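Local coordinates for DUF3992 domain-containing protein (Bacillus cereus, PDB 7A02) that assembles with copies of itself into disulfide-linked pili, the appendages carried by Bacillus endospores, at residues C24-A29 and A103-C109; I41-I45 and I112-L116; I45-L51 and S86-F92. Numbering follows the deposited sequence.

Interaction 1. Residues C24-A29 and A103-C109; sequences CIDWTA and AETGEFC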
loop_
_atom_site.group_PDB
_atom_site.type_symbol
_atom_site.label_atom_id
_atom_site.label_comp_id
_atom_site.label_asym_id
_atom_site.label_seq_id
_atom_site.Cartn_x
_atom_site.Cartn_y
_atom_site.Cartn_z
ATOM N N CYS A 24 -26.570 0.016 -43.807
ATOM C CA CYS A 24 -26.376 -0.465 -45.165
ATOM C C CYS A 24 -27.447 0.189 -46.016
ATOM O O CYS A 24 -28.617 0.154 -45.635
ATOM C CB CYS A 24 -26.574 -1.971 -45.239
ATOM S SG CYS A 24 -25.351 -3.026 -44.524
ATOM N N ILE A 25 -27.082 0.753 -47.165
ATOM C CA ILE A 25 -28.083 1.285 -48.080
ATOM C C ILE A 25 -27.658 1.055 -49.521
ATOM O O ILE A 25 -26.503 0.747 -49.816
ATOM C CB ILE A 25 -28.369 2.788 -47.872
ATOM C CG1 ILE A 25 -27.087 3.600 -47.953
ATOM C CG2 ILE A 25 -29.095 3.046 -46.577
ATOM C CD1 ILE A 25 -27.339 5.046 -48.189
ATOM N N ASP A 26 -28.627 1.210 -50.419
ATOM C CA ASP A 26 -28.405 1.246 -51.855
ATOM C C ASP A 26 -28.738 2.642 -52.356
ATOM O O ASP A 26 -29.768 3.206 -51.979
ATOM C CB ASP A 26 -29.270 0.216 -52.575
ATOM C CG ASP A 26 -28.970 -1.197 -52.143
ATOM O OD1 ASP A 26 -27.841 -1.448 -51.681
ATOM O OD2 ASP A 26 -29.862 -2.061 -52.271
ATOM N N TRP A 27 -27.880 3.191 -53.204
ATOM C CA TRP A 27 -28.005 4.576 -53.623
ATOM C C TRP A 27 -27.999 4.692 -55.137
ATOM O O TRP A 27 -27.401 3.872 -55.843
ATOM C CB TRP A 27 -26.881 5.433 -53.058
ATOM C CG TRP A 27 -25.536 4.891 -53.343
ATOM C CD1 TRP A 27 -24.795 4.099 -52.534
ATOM C CD2 TRP A 27 -24.761 5.095 -54.524
ATOM N NE1 TRP A 27 -23.606 3.792 -53.132
ATOM C CE2 TRP A 27 -23.560 4.395 -54.359
ATOM C CE3 TRP A 27 -24.966 5.803 -55.705
ATOM C CZ2 TRP A 27 -22.571 4.379 -55.325
ATOM C CZ3 TRP A 27 -23.985 5.785 -56.660
ATOM C CH2 TRP A 27 -22.803 5.080 -56.467
ATOM N N THR A 28 -28.672 5.737 -55.614
ATOM C CA THR A 28 -28.666 6.156 -57.008
ATOM C C THR A 28 -28.227 7.610 -57.069
ATOM O O THR A 28 -28.765 8.451 -56.344
ATOM C CB THR A 28 -30.048 6.005 -57.636
ATOM O OG1 THR A 28 -30.579 4.714 -57.318
ATOM C CG2 THR A 28 -29.963 6.155 -59.139
ATOM N N ALA A 29 -27.270 7.908 -57.938
ATOM C CA ALA A 29 -26.619 9.210 -57.961
ATOM C C ALA A 29 -27.082 10.026 -59.158
ATOM O O ALA A 29 -27.042 9.548 -60.294
ATOM C CB ALA A 29 -25.101 9.049 -58.003
ATOM N N ALA A 103 -27.179 8.306 -63.826
ATOM C CA ALA A 103 -27.832 7.565 -62.753
ATOM C C ALA A 103 -27.075 6.278 -62.425
ATOM O O ALA A 103 -27.591 5.169 -62.557
ATOM C CB ALA A 103 -29.294 7.274 -63.102
ATOM N N GLU A 104 -25.830 6.447 -61.996
ATOM C CA GLU A 104 -25.087 5.322 -61.455
ATOM C C GLU A 104 -25.748 4.851 -60.172
ATOM O O GLU A 104 -26.425 5.616 -59.482
ATOM C CB GLU A 104 -23.640 5.717 -61.179
ATOM C CG GLU A 104 -22.915 6.285 -62.371
ATOM C CD GLU A 104 -23.063 7.782 -62.471
ATOM O OE1 GLU A 104 -24.141 8.295 -62.116
ATOM O OE2 GLU A 104 -22.105 8.451 -62.900
ATOM N N THR A 105 -25.571 3.577 -59.855
ATOM C CA THR A 105 -26.124 3.052 -58.620
ATOM C C THR A 105 -25.149 2.075 -57.989
ATOM O O THR A 105 -24.312 1.471 -58.670
ATOM C CB THR A 105 -27.478 2.376 -58.833
ATOM O OG1 THR A 105 -28.076 2.115 -57.559
ATOM C CG2 THR A 105 -27.311 1.069 -59.553
ATOM N N GLY A 106 -25.277 1.935 -56.677
ATOM C CA GLY A 106 -24.364 1.100 -55.926
ATOM C C GLY A 106 -24.794 0.951 -54.485
ATOM O O GLY A 106 -25.937 1.233 -54.132
ATOM N N GLU A 107 -23.853 0.515 -53.652
ATOM C CA GLU A 107 -24.104 0.217 -52.250
ATOM C C GLU A 107 -23.290 1.135 -51.348
ATOM O O GLU A 107 -22.398 1.854 -51.796
ATOM C CB GLU A 107 -23.766 -1.240 -51.934
ATOM C CG GLU A 107 -24.773 -2.227 -52.458
ATOM C CD GLU A 107 -24.407 -3.653 -52.120
ATOM O OE1 GLU A 107 -23.800 -4.328 -52.976
ATOM O OE2 GLU A 107 -24.723 -4.099 -50.998
ATOM N N PHE A 108 -23.611 1.102 -50.056
ATOM C CA PHE A 108 -22.894 1.907 -49.069
ATOM C C PHE A 108 -23.077 1.281 -47.699
ATOM O O PHE A 108 -24.204 1.212 -47.203
ATOM C CB PHE A 108 -23.402 3.338 -49.079
ATOM C CG PHE A 108 -22.751 4.224 -48.068
ATOM C CD1 PHE A 108 -21.471 4.692 -48.267
ATOM C CD2 PHE A 108 -23.427 4.612 -46.933
ATOM C CE1 PHE A 108 -20.876 5.512 -47.346
ATOM C CE2 PHE A 108 -22.832 5.433 -46.012
ATOM C CZ PHE A 108 -21.557 5.883 -46.221
ATOM N N CYS A 109 -21.983 0.837 -47.090
ATOM C CA CYS A 109 -21.990 0.191 -45.785
ATOM C C CYS A 109 -21.091 0.953 -44.828
ATOM O O CYS A 109 -20.017 1.415 -45.215
ATOM C CB CYS A 109 -21.519 -1.255 -45.889
ATOM S SG CYS A 109 -21.064 -2.019 -44.321
#

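Interaction 2. Residues I41-I45 and I112-L116; sequences ISQDI and IRYTL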
loop_
_atom_site.group_PDB
_atom_site.type_symbol
_atom_site.label_atom_id
_atom_site.label_comp_id
_atom_site.label_asym_id
_atom_site.label_seq_id
_atom_site.Cartn_x
_atom_site.Cartn_y
_atom_site.Cartn_z
ATOM N N ILE A 41 -23.861 14.046 -33.826
ATOM C CA ILE A 41 -22.809 13.760 -32.862
ATOM C C ILE A 41 -21.465 13.926 -33.554
ATOM O O ILE A 41 -20.735 12.954 -33.760
ATOM C CB ILE A 41 -22.961 12.343 -32.288
ATOM C CG1 ILE A 41 -23.206 11.332 -33.399
ATOM C CG2 ILE A 41 -24.167 12.273 -31.405
ATOM C CD1 ILE A 41 -23.182 9.914 -32.921
ATOM N N SER A 42 -21.102 15.158 -33.880
ATOM C CA SER A 42 -19.933 15.366 -34.721
ATOM C C SER A 42 -18.623 15.263 -33.964
ATOM O O SER A 42 -17.593 14.957 -34.570
ATOM C CB SER A 42 -20.013 16.730 -35.402
ATOM O OG SER A 42 -18.860 16.963 -36.187
ATOM N N GLN A 43 -18.632 15.511 -32.657
ATOM C CA GLN A 43 -17.383 15.618 -31.916
ATOM C C GLN A 43 -16.751 14.264 -31.628
ATOM O O GLN A 43 -15.522 14.147 -31.638
ATOM C CB GLN A 43 -17.612 16.382 -30.617
ATOM C CG GLN A 43 -18.774 15.872 -29.808
ATOM C CD GLN A 43 -20.059 16.597 -30.135
ATOM O OE1 GLN A 43 -20.135 17.341 -31.111
ATOM N NE2 GLN A 43 -21.077 16.386 -29.317
ATOM N N ASP A 44 -17.550 13.236 -31.363
ATOM C CA ASP A 44 -17.021 11.910 -31.055
ATOM C C ASP A 44 -17.712 10.889 -31.948
ATOM O O ASP A 44 -18.742 10.322 -31.579
ATOM C CB ASP A 44 -17.209 11.568 -29.584
ATOM C CG ASP A 44 -18.640 11.715 -29.133
ATOM O OD1 ASP A 44 -19.366 12.532 -29.732
ATOM O OD2 ASP A 44 -19.040 11.005 -28.190
ATOM N N ILE A 45 -17.143 10.649 -33.122
ATOM C CA ILE A 45 -17.670 9.636 -34.020
ATOM C C ILE A 45 -16.514 9.089 -34.837
ATOM O O ILE A 45 -15.651 9.836 -35.297
ATOM C CB ILE A 45 -18.801 10.207 -34.905
ATOM C CG1 ILE A 45 -19.505 9.083 -35.648
ATOM C CG2 ILE A 45 -18.273 11.233 -35.870
ATOM C CD1 ILE A 45 -20.793 9.498 -36.270
ATOM N N ILE A 112 -20.295 2.421 -37.144
ATOM C CA ILE A 112 -20.148 3.685 -36.437
ATOM C C ILE A 112 -19.858 3.402 -34.973
ATOM O O ILE A 112 -20.568 2.619 -34.340
ATOM C CB ILE A 112 -21.418 4.540 -36.571
ATOM C CG1 ILE A 112 -21.746 4.762 -38.041
ATOM C CG2 ILE A 112 -21.254 5.848 -35.858
ATOM C CD1 ILE A 112 -23.205 4.962 -38.304
ATOM N N ARG A 113 -18.832 4.046 -34.432
ATOM C CA ARG A 113 -18.485 3.924 -33.024
ATOM C C ARG A 113 -18.716 5.249 -32.320
ATOM O O ARG A 113 -18.305 6.300 -32.814
ATOM C CB ARG A 113 -17.029 3.519 -32.845
ATOM C CG ARG A 113 -16.809 2.052 -32.675
ATOM C CD ARG A 113 -15.335 1.745 -32.724
ATOM N NE ARG A 113 -15.049 0.323 -32.862
ATOM C CZ ARG A 113 -15.385 -0.609 -31.981
ATOM N NH1 ARG A 113 -16.013 -0.287 -30.862
ATOM N NH2 ARG A 113 -15.071 -1.871 -32.215
ATOM N N TYR A 114 -19.368 5.204 -31.166
ATOM C CA TYR A 114 -19.438 6.401 -30.344
ATOM C C TYR A 114 -19.396 6.004 -28.879
ATOM O O TYR A 114 -19.984 5.000 -28.476
ATOM C CB TYR A 114 -20.675 7.255 -30.647
ATOM C CG TYR A 114 -21.981 6.516 -30.721
ATOM C CD1 TYR A 114 -22.314 5.768 -31.831
ATOM C CD2 TYR A 114 -22.895 6.592 -29.692
ATOM C CE1 TYR A 114 -23.502 5.101 -31.901
ATOM C CE2 TYR A 114 -24.088 5.931 -29.757
ATOM C CZ TYR A 114 -24.386 5.186 -30.863
ATOM O OH TYR A 114 -25.581 4.518 -30.936
ATOM N N THR A 115 -18.651 6.779 -28.105
ATOM C CA THR A 115 -18.376 6.494 -26.699
ATOM C C THR A 115 -19.319 7.235 -25.766
ATOM O O THR A 115 -18.886 7.877 -24.815
ATOM C CB THR A 115 -16.926 6.836 -26.381
ATOM O OG1 THR A 115 -16.684 6.667 -24.979
ATOM C CG2 THR A 115 -16.599 8.267 -26.802
ATOM N N LEU A 116 -20.621 7.145 -25.994
ATOM C CA LEU A 116 -21.564 7.829 -25.120
ATOM C C LEU A 116 -22.469 6.856 -24.383
ATOM O O LEU A 116 -22.459 6.825 -23.150
ATOM C CB LEU A 116 -22.389 8.829 -25.936
ATOM C CG LEU A 116 -21.655 10.109 -26.335
ATOM C CD1 LEU A 116 -22.148 10.623 -27.676
ATOM C CD2 LEU A 116 -21.821 11.171 -25.260
#

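Interaction 3. Residues I45-L51 and S86-F92; sequences IYASGYL and SFTVRRF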
loop_
_atom_site.group_PDB
_atom_site.type_symbol
_atom_site.label_atom_id
_atom_site.label_comp_id
_atom_site.label_asym_id
_atom_site.label_seq_id
_atom_site.Cartn_x
_atom_site.Cartn_y
_atom_site.Cartn_z
ATOM N N ILE A 45 -17.143 10.649 -33.122
ATOM C CA ILE A 45 -17.670 9.636 -34.020
ATOM C C ILE A 45 -16.514 9.089 -34.837
ATOM O O ILE A 45 -15.651 9.836 -35.297
ATOM C CB ILE A 45 -18.801 10.207 -34.905
ATOM C CG1 ILE A 45 -19.505 9.083 -35.648
ATOM C CG2 ILE A 45 -18.273 11.233 -35.870
ATOM C CD1 ILE A 45 -20.793 9.498 -36.270
ATOM N N TYR A 46 -16.484 7.770 -34.976
ATOM C CA TYR A 46 -15.487 7.080 -35.778
ATOM C C TYR A 46 -16.229 6.109 -36.674
ATOM O O TYR A 46 -17.006 5.288 -36.182
ATOM C CB TYR A 46 -14.483 6.340 -34.898
ATOM C CG TYR A 46 -13.518 7.242 -34.178
ATOM C CD1 TYR A 46 -13.917 7.968 -33.075
ATOM C CD2 TYR A 46 -12.205 7.353 -34.592
ATOM C CE1 TYR A 46 -13.045 8.788 -32.416
ATOM C CE2 TYR A 46 -11.326 8.169 -33.935
ATOM C CZ TYR A 46 -11.751 8.884 -32.848
ATOM O OH TYR A 46 -10.878 9.706 -32.186
ATOM N N ALA A 47 -16.004 6.199 -37.978
ATOM C CA ALA A 47 -16.762 5.398 -38.921
ATOM C C ALA A 47 -15.831 4.715 -39.903
ATOM O O ALA A 47 -14.923 5.343 -40.444
ATOM C CB ALA A 47 -17.770 6.254 -39.672
ATOM N N SER A 48 -16.074 3.431 -40.140
ATOM C CA SER A 48 -15.347 2.650 -41.127
ATOM C C SER A 48 -16.339 2.029 -42.093
ATOM O O SER A 48 -17.473 1.727 -41.723
ATOM C CB SER A 48 -14.517 1.547 -40.477
ATOM O OG SER A 48 -13.528 2.086 -39.627
ATOM N N GLY A 49 -15.913 1.842 -43.334
ATOM C CA GLY A 49 -16.799 1.225 -44.303
ATOM C C GLY A 49 -16.235 1.230 -45.701
ATOM O O GLY A 49 -15.040 1.439 -45.903
ATOM N N TYR A 50 -17.116 0.981 -46.669
ATOM C CA TYR A 50 -16.735 0.960 -48.073
ATOM C C TYR A 50 -17.850 1.556 -48.914
ATOM O O TYR A 50 -18.999 1.652 -48.485
ATOM C CB TYR A 50 -16.424 -0.456 -48.572
ATOM C CG TYR A 50 -17.597 -1.405 -48.539
ATOM C CD1 TYR A 50 -17.743 -2.314 -47.515
ATOM C CD2 TYR A 50 -18.550 -1.402 -49.539
ATOM C CE1 TYR A 50 -18.802 -3.175 -47.482
ATOM C CE2 TYR A 50 -19.613 -2.258 -49.509
ATOM C CZ TYR A 50 -19.732 -3.143 -48.477
ATOM O OH TYR A 50 -20.792 -4.008 -48.440
ATOM N N LEU A 51 -17.486 1.951 -50.128
ATOM C CA LEU A 51 -18.426 2.365 -51.157
ATOM C C LEU A 51 -18.140 1.555 -52.407
ATOM O O LEU A 51 -16.984 1.456 -52.832
ATOM C CB LEU A 51 -18.308 3.854 -51.467
ATOM C CG LEU A 51 -19.299 4.367 -52.504
ATOM C CD1 LEU A 51 -20.567 4.813 -51.831
ATOM C CD2 LEU A 51 -18.706 5.492 -53.310
ATOM N N SER A 86 -12.564 1.769 -49.622
ATOM C CA SER A 86 -12.876 1.728 -48.202
ATOM C C SER A 86 -12.284 2.936 -47.486
ATOM O O SER A 86 -11.494 3.693 -48.048
ATOM C CB SER A 86 -12.365 0.431 -47.580
ATOM O OG SER A 86 -10.981 0.289 -47.809
ATOM N N PHE A 87 -12.684 3.115 -46.229
ATOM C CA PHE A 87 -12.283 4.302 -45.484
ATOM C C PHE A 87 -12.531 4.117 -43.994
ATOM O O PHE A 87 -13.303 3.250 -43.575
ATOM C CB PHE A 87 -13.041 5.535 -45.972
ATOM C CG PHE A 87 -14.528 5.372 -45.956
ATOM C CD1 PHE A 87 -15.242 5.511 -44.784
ATOM C CD2 PHE A 87 -15.212 5.078 -47.111
ATOM C CE1 PHE A 87 -16.600 5.355 -44.766
ATOM C CE2 PHE A 87 -16.571 4.926 -47.096
ATOM C CZ PHE A 87 -17.265 5.062 -45.923
ATOM N N THR A 88 -11.876 4.974 -43.204
ATOM C CA THR A 88 -12.235 5.242 -41.814
ATOM C C THR A 88 -11.963 6.710 -41.520
ATOM O O THR A 88 -10.919 7.241 -41.899
ATOM C CB THR A 88 -11.468 4.349 -40.832
ATOM O OG1 THR A 88 -11.785 4.736 -39.492
ATOM C CG2 THR A 88 -9.999 4.487 -41.019
ATOM N N VAL A 89 -12.914 7.369 -40.862
ATOM C CA VAL A 89 -12.921 8.819 -40.710
ATOM C C VAL A 89 -13.489 9.176 -39.342
ATOM O O VAL A 89 -14.322 8.452 -38.789
ATOM C CB VAL A 89 -13.737 9.490 -41.843
ATOM C CG1 VAL A 89 -13.849 10.977 -41.649
ATOM C CG2 VAL A 89 -13.106 9.222 -43.183
ATOM N N ARG A 90 -13.026 10.296 -38.784
ATOM C CA ARG A 90 -13.576 10.836 -37.551
ATOM C C ARG A 90 -13.917 12.306 -37.744
ATOM O O ARG A 90 -13.429 12.956 -38.668
ATOM C CB ARG A 90 -12.608 10.733 -36.383
ATOM C CG ARG A 90 -11.367 11.536 -36.588
ATOM C CD ARG A 90 -10.564 11.588 -35.329
ATOM N NE ARG A 90 -9.419 12.469 -35.482
ATOM C CZ ARG A 90 -8.171 12.155 -35.172
ATOM N NH1 ARG A 90 -7.884 10.979 -34.644
ATOM N NH2 ARG A 90 -7.211 13.043 -35.363
ATOM N N ARG A 91 -14.738 12.828 -36.835
ATOM C CA ARG A 91 -15.225 14.207 -36.881
ATOM C C ARG A 91 -15.682 14.621 -38.277
ATOM O O ARG A 91 -15.046 15.419 -38.960
ATOM C CB ARG A 91 -14.207 15.213 -36.341
ATOM C CG ARG A 91 -14.295 15.465 -34.844
ATOM C CD ARG A 91 -12.969 15.714 -34.149
ATOM N NE ARG A 91 -12.071 14.581 -34.008
ATOM C CZ ARG A 91 -11.096 14.558 -33.105
ATOM N NH1 ARG A 91 -10.297 13.510 -32.984
ATOM N NH2 ARG A 91 -10.915 15.609 -32.316
ATOM N N PHE A 92 -16.812 14.064 -38.690
ATOM C CA PHE A 92 -17.501 14.510 -39.886
ATOM C C PHE A 92 -18.976 14.687 -39.572
ATOM O O PHE A 92 -19.511 14.086 -38.640
ATOM C CB PHE A 92 -17.318 13.531 -41.048
ATOM C CG PHE A 92 -17.845 12.161 -40.777
ATOM C CD1 PHE A 92 -17.068 11.223 -40.141
ATOM C CD2 PHE A 92 -19.115 11.809 -41.170
ATOM C CE1 PHE A 92 -17.550 9.970 -39.893
ATOM C CE2 PHE A 92 -19.598 10.559 -40.925
ATOM C CZ PHE A 92 -18.816 9.638 -40.285
#

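Interaction 1. Residues C24-A29 and A103-C109
The shortest polar contacts centre on W27. T105 OG1 donates to W27 O at 2.5 Å, and W27 NE1 donates to E107 O at 2.6 Å. In the antiparallel ladder, I25 and F108 exchange N-to-O bonds, both 2.9 Å. W27 N bonds to G106 O at 2.9 Å, and G106 N returns to W27 O at 3.0 Å. Strands 19-29 and 104-114 are neighbours in one sheet of a jelly-roll beta-sandwich, with 19-29 at the sheet's edge within this chain. The W27 side chain covers G106 in a CH-pi contact: G106 CA is 4.0 Å from the centroid of the six-membered ring of W27. A CB on G106 would clash with that ring. I25 CG1 packs on F108 CB at 3.9 Å, on the face that meets I36 of the other sheet. C24, D26, E107 and C109 share the opposite face. E107 has a salt bridge to K52. C24 SG and C109 SG are 4.4 Å apart, too far for a disulfide in this model.

Interaction 2. Residues I41-I45 and I112-L116
Residues 41-45 form an irregular turn of chain that leads into strand 46-55. Residues 112-114 are the end of strand 104-114, and T115 and L116 leave it as coil. The backbones come closest where I45 CA lies 5.2 Å from Y114 CA, and there I45 CA is 3.6 Å from R113 O. The two segments share no hydrogen bonds; regular pairing begins one residue further on, between Y46 and R113. The packing is carried by side chains. I45 CG1 touches I112 CG2 at 3.7 Å, and both residues also meet Y37 of the other sheet. I41 extends its CD1 over one face of the Y114 ring, 4.2 Å from Y114 CG. The Y114 hydroxyl is hydrogen-bonded to D21 of the same chain. D44 points at the coil, with OD2 3.2 Å from L116 CD1 and 3.9 Å from T115 CG2. R113 turns outward and forms a salt bridge with D21 of a second subunit. The contact closes one end of the jelly-roll sandwich, where the loop from strand 34-38 crosses to strand 46-55 in the opposing sheet and packs beside the C-terminal tail, next to a subunit interface.

Interaction 3. Residues I45-L51 and S86-F92
R90 lies across the ring of Y46, with R90 CB 3.9 Å from the ring centroid and over its face, a CH-pi contact. These two residues form a non-hydrogen-bonded pair of an antiparallel ladder, as do S48 with T88 and Y50 with S86. Between them sit the hydrogen-bonded pairs. A47 N bonds to V89 O and V89 N to A47 O, both at 2.9 Å. G49 N bonds to F87 O at 3.0 Å, and F87 N to G49 O at 2.9 Å. Past the strand end, R91 N makes a weak bond of 3.5 Å to I45 O. F87, with chi1 near +54°, folds its ring back over the strand 46-51, so that G49 O lies over one ring face. A CB on G49 would come close to the ring, 3.6 Å from F87 CZ, without a clear clash. The same ring meets F64 of the other sheet edge-to-face. F92 closes the far end of this inner face, with CZ 3.6 Å from A47 CB and CE1 4.3 Å from I45 CG2. On the outer face, S48 OG is hydrogen-bonded to D21 of a second subunit, and the Y46 ring meets Y114 of that subunit. Residues 86-88 also pair with a strand of the second subunit in a parallel ladder. Strand 84-90 is the sheet's edge within one chain, but the sheet runs on into the neighbour. This is beta-sheet augmentation between jelly-roll subunits, consistent with a pilus built by stacking subunits edge to edge.

Overall arrangement
All three contacts reach the same four-stranded sheet, ordered 19-29, 104-114, 46-55, 84-90. Interactions 1 and 3 are antiparallel ladders on its two flanks. The probable bond from Y50 N to C109 O and the packing of L51 on W27 and F108 join them. Interaction 1 is partly buried, with charged and cysteine side chains on its outer face and no other subunit touching it. Interaction 3 is buried near the chain's centre and carries a subunit interface. Interaction 2 lies on the far side of that centre from interaction 1. It sets a loop against strand 104-114, shares I45 with interaction 3 and relies on side-chain packing. Both 2 and 3 touch the second subunit.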